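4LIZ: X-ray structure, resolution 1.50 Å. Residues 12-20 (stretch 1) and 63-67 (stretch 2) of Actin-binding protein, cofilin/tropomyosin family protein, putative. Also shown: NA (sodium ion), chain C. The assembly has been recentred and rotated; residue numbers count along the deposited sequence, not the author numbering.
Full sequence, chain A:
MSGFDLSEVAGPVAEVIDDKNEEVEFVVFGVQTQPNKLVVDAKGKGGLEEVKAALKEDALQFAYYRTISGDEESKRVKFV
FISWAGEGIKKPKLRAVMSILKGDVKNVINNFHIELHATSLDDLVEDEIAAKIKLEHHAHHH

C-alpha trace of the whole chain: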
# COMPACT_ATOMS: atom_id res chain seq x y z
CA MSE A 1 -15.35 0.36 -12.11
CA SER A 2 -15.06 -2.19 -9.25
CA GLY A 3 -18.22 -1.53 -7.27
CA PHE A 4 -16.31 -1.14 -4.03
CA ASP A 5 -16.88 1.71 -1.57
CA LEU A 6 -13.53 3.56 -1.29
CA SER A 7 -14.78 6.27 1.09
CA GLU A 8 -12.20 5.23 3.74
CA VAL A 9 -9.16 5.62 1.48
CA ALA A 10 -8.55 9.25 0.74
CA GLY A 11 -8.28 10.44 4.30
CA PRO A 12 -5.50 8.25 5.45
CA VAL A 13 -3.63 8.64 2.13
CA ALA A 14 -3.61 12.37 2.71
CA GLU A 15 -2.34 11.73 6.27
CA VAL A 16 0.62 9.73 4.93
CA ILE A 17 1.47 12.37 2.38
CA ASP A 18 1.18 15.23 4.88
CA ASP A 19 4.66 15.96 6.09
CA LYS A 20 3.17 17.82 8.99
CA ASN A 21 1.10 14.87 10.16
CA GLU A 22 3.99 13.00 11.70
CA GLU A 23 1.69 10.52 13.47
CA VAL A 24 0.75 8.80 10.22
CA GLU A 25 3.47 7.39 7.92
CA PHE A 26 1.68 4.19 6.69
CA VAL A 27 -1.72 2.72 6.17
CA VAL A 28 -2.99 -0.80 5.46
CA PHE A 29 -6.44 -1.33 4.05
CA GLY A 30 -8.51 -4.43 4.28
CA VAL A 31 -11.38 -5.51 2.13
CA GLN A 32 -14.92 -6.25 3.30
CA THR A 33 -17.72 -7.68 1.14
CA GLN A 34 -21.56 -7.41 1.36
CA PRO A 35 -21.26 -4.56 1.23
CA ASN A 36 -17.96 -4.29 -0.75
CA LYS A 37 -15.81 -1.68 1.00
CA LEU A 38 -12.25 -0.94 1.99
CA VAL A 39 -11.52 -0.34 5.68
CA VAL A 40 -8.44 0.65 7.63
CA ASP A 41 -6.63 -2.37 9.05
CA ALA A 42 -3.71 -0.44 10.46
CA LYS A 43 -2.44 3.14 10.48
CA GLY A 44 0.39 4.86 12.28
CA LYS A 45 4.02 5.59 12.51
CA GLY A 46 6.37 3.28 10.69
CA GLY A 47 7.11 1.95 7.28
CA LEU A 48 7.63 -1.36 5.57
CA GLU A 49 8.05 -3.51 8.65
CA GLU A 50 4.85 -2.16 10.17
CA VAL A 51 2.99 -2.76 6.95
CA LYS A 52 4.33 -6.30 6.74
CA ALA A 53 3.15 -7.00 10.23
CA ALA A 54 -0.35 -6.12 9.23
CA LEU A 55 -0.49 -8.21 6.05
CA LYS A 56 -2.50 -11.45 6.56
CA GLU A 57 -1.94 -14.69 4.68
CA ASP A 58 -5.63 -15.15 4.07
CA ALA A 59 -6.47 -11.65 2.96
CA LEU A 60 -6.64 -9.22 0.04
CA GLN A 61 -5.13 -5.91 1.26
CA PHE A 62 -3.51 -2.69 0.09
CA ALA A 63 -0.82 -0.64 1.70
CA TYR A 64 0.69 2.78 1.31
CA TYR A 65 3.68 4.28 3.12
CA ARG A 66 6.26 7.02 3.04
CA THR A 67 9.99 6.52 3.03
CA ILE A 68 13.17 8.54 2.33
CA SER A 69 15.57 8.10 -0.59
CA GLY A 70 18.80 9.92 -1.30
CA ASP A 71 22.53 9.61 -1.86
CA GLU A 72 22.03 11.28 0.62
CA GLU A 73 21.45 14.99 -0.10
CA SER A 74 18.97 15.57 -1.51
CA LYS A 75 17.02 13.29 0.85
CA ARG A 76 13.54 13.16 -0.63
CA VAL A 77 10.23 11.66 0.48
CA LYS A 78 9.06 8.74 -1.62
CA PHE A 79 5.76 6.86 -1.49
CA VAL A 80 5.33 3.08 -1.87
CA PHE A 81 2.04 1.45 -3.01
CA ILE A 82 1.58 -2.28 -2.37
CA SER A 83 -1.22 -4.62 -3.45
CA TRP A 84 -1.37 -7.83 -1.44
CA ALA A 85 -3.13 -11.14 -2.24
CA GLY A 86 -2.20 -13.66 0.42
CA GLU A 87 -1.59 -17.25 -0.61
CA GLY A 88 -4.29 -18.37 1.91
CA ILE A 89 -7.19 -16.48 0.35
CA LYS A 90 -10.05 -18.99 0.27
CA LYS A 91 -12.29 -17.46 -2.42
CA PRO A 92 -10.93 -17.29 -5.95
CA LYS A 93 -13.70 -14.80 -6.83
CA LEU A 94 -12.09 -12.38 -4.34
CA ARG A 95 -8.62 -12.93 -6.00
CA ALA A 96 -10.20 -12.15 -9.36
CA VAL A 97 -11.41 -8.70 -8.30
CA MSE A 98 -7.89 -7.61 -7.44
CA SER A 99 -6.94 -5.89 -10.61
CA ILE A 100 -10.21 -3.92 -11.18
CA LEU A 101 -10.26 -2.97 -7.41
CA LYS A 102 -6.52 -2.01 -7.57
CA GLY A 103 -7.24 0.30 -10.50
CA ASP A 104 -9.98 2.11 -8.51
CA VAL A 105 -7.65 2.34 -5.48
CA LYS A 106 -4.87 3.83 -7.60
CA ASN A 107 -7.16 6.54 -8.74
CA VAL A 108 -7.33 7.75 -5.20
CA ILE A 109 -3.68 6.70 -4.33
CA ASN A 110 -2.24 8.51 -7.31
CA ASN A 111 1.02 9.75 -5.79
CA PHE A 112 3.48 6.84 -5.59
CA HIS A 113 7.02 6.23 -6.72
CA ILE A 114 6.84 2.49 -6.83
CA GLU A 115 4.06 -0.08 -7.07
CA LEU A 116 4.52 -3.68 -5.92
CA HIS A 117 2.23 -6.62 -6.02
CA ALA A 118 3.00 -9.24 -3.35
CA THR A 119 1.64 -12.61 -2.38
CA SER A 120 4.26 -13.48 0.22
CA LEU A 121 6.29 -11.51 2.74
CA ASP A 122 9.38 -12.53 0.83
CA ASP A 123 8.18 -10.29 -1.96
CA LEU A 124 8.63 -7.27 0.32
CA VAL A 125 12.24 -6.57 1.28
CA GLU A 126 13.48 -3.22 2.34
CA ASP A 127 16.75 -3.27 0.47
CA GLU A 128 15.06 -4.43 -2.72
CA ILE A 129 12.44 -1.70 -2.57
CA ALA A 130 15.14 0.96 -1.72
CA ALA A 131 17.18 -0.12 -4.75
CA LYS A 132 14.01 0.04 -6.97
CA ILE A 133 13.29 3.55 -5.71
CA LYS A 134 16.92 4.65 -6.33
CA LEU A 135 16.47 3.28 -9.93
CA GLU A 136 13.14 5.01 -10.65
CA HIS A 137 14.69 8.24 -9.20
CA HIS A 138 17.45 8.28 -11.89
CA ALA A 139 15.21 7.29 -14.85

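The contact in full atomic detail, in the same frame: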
# COMPACT_ATOMS: atom_id res chain seq x y z
N PRO A 12 -6.78 8.68 5.01
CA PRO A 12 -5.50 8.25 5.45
C PRO A 12 -4.36 8.44 4.45
O PRO A 12 -3.23 8.60 4.85
CB PRO A 12 -5.72 6.72 5.73
CG PRO A 12 -7.15 6.62 5.95
CD PRO A 12 -7.83 7.64 5.09
N VAL A 13 -4.62 8.36 3.16
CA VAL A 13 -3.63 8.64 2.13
C VAL A 13 -3.08 10.10 2.29
O VAL A 13 -1.91 10.28 2.30
CB VAL A 13 -4.29 8.36 0.73
CG1 VAL A 13 -3.39 8.93 -0.39
CG2 VAL A 13 -4.50 6.85 0.55
N ALA A 14 -4.02 11.00 2.49
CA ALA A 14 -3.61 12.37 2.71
C ALA A 14 -2.74 12.53 3.99
O ALA A 14 -1.79 13.29 4.05
CB ALA A 14 -4.81 13.27 2.83
N GLU A 15 -3.12 11.74 5.04
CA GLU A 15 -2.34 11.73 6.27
C GLU A 15 -0.88 11.30 6.04
O GLU A 15 0.06 11.82 6.59
CB GLU A 15 -3.01 10.93 7.36
CG GLU A 15 -4.35 11.47 7.80
CD GLU A 15 -4.84 10.73 8.99
OE1 GLU A 15 -5.48 9.70 8.88
OE2 GLU A 15 -4.61 11.24 10.11
N VAL A 16 -0.73 10.18 5.26
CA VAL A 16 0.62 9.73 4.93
C VAL A 16 1.42 10.78 4.18
O VAL A 16 2.53 11.05 4.59
CB VAL A 16 0.52 8.38 4.15
CG1 VAL A 16 1.89 8.05 3.57
CG2 VAL A 16 -0.03 7.22 4.92
N ILE A 17 0.83 11.37 3.17
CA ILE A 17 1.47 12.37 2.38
C ILE A 17 1.84 13.63 3.20
O ILE A 17 2.84 14.19 2.98
CB ILE A 17 0.65 12.73 1.16
CG1 ILE A 17 0.52 11.51 0.26
CG2 ILE A 17 1.31 13.83 0.37
CD1 ILE A 17 -0.48 11.71 -0.83
N ASP A 18 0.99 14.00 4.14
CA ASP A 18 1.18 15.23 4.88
C ASP A 18 2.41 15.12 5.75
O ASP A 18 2.44 14.45 6.69
CB ASP A 18 -0.07 15.43 5.75
CG ASP A 18 -0.10 16.74 6.50
OD1 ASP A 18 0.80 17.52 6.42
OD2 ASP A 18 -1.10 16.89 7.17
N ASP A 19 3.41 15.91 5.38
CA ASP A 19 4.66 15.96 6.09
C ASP A 19 4.47 16.45 7.52
O ASP A 19 5.25 16.15 8.35
CB ASP A 19 5.65 16.93 5.42
CG ASP A 19 6.23 16.42 4.12
OD1 ASP A 19 6.12 15.25 3.81
OD2 ASP A 19 6.80 17.26 3.43
N LYS A 20 3.47 17.29 7.72
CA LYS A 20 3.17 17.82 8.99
C LYS A 20 2.31 16.99 9.84
O LYS A 20 1.99 17.37 10.97
CB LYS A 20 2.57 19.25 8.80
CG LYS A 20 3.18 20.21 7.88
CD LYS A 20 4.40 20.74 8.53
CE LYS A 20 4.97 21.81 7.62
NZ LYS A 20 6.37 21.99 7.96
N ALA A 63 -1.58 -1.41 0.79
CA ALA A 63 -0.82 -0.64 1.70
C ALA A 63 -0.20 0.51 1.02
O ALA A 63 0.13 0.54 -0.19
CB ALA A 63 0.23 -1.49 2.46
N TYR A 64 0.11 1.57 1.78
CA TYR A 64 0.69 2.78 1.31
C TYR A 64 1.55 3.41 2.39
O TYR A 64 1.04 3.58 3.49
CB TYR A 64 -0.45 3.75 0.87
CG TYR A 64 0.04 5.04 0.25
CD1 TYR A 64 0.68 5.10 -0.95
CD2 TYR A 64 -0.26 6.24 0.89
CE1 TYR A 64 1.05 6.29 -1.55
CE2 TYR A 64 0.08 7.49 0.30
CZ TYR A 64 0.74 7.48 -0.91
OH TYR A 64 1.03 8.70 -1.60
N TYR A 65 2.81 3.69 2.13
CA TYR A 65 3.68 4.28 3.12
C TYR A 65 4.71 5.23 2.52
O TYR A 65 5.00 5.19 1.38
CB TYR A 65 4.38 3.20 3.99
CG TYR A 65 5.43 2.35 3.33
CD1 TYR A 65 6.75 2.67 3.39
CD2 TYR A 65 5.07 1.22 2.64
CE1 TYR A 65 7.69 1.89 2.78
CE2 TYR A 65 6.01 0.42 2.05
CZ TYR A 65 7.32 0.78 2.12
OH TYR A 65 8.28 0.04 1.52
N ARG A 66 5.25 6.07 3.40
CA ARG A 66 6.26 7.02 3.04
C ARG A 66 7.60 6.54 3.53
O ARG A 66 7.70 5.88 4.51
CB ARG A 66 6.00 8.42 3.57
CG ARG A 66 6.04 8.55 5.06
CD ARG A 66 5.58 9.93 5.48
NE ARG A 66 6.54 10.97 5.23
CZ ARG A 66 6.27 12.18 4.77
NH1 ARG A 66 5.05 12.52 4.43
NH2 ARG A 66 7.25 13.04 4.65
N THR A 67 8.62 6.87 2.75
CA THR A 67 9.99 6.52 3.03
C THR A 67 10.92 7.61 2.49
O THR A 67 10.49 8.50 1.93
CB THR A 67 10.33 5.09 2.53
OG1 THR A 67 11.58 4.68 3.06
CG2 THR A 67 10.40 5.04 1.07
NA NA C . 2.20 11.94 7.44
O HOH W 1 4.54 12.25 7.60

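Residues 12-17 form the last turns of a helix that lies over strand 63-67 and runs nearly parallel to it, with 13° between their N-to-C directions and a closest approach of 8.3 Å between axes. Side chains fill that gap. In a strand they alternate, so Tyr64 and Arg66 direct their CA-to-CB bonds toward the helix while Tyr65 directs its own away. One aromatic and one cationic residue therefore carry almost all of the strand's share of the contact.

Pro12 makes no contact with the strand, but its carbonyl O accepts the backbone hydrogen bond from Val16 N at 3.0 Å, holding the helical turn on which the next contacts depend. Val13 is the first residue to touch the strand. Its CG1 lies 3.8 Å from Tyr64 CE2, a compact branched side chain against an aromatic ring in a buried setting. Ala14 points away and is exposed, as its small side chain easily permits. Glu15 also stays clear of the strand; its carboxylate is hydrogen-bonded elsewhere in the structure, and its backbone O binds the sodium ion at 2.3 Å.

Val16, one turn beyond Pro12, is the most extensively covered residue of the helix. Its CG1 packs 3.8 Å from Tyr64 CE2 and 4.1 Å from Arg66 CB, so a single methyl touches both inward-facing strand residues. Close to the end of the helix its carbonyl serves a side chain: Arg66 NH1 donates to Val16 O at 2.9 Å with a nearly straight angle of 163°. Ile17 directs its CA-to-CB bond away from the strand, yet its side chain comes back, with CG1 3.4 Å from Tyr64 OH, at the edge of the ring. Its carbonyl takes a weak hydrogen bond, Arg66 NH1 to Ile17 O at 3.1 Å.

Asp18 leaves helical geometry and turns the chain. Its O joins Glu15 O in binding sodium, at 2.6 Å, and its OD1 accepts a hydrogen bond from Lys20 N at 3.0 Å, which braces the turn. Asp19 lies beyond the helix, and although its CB points sideways, its carboxylate meets the guanidinium that Arg66 extends from the strand. Asp19 OD1 forms a salt bridge with Arg66 NH2 at 2.6 Å and also accepts from Arg66 NH1 at 3.0 Å. Arginine suits this site because its planar, charged guanidinium can present several N-H groups along its edge, where two carbonyls and a carboxylate oxygen gather. Lys20, exposed, points away and ends the stretch without touching the strand.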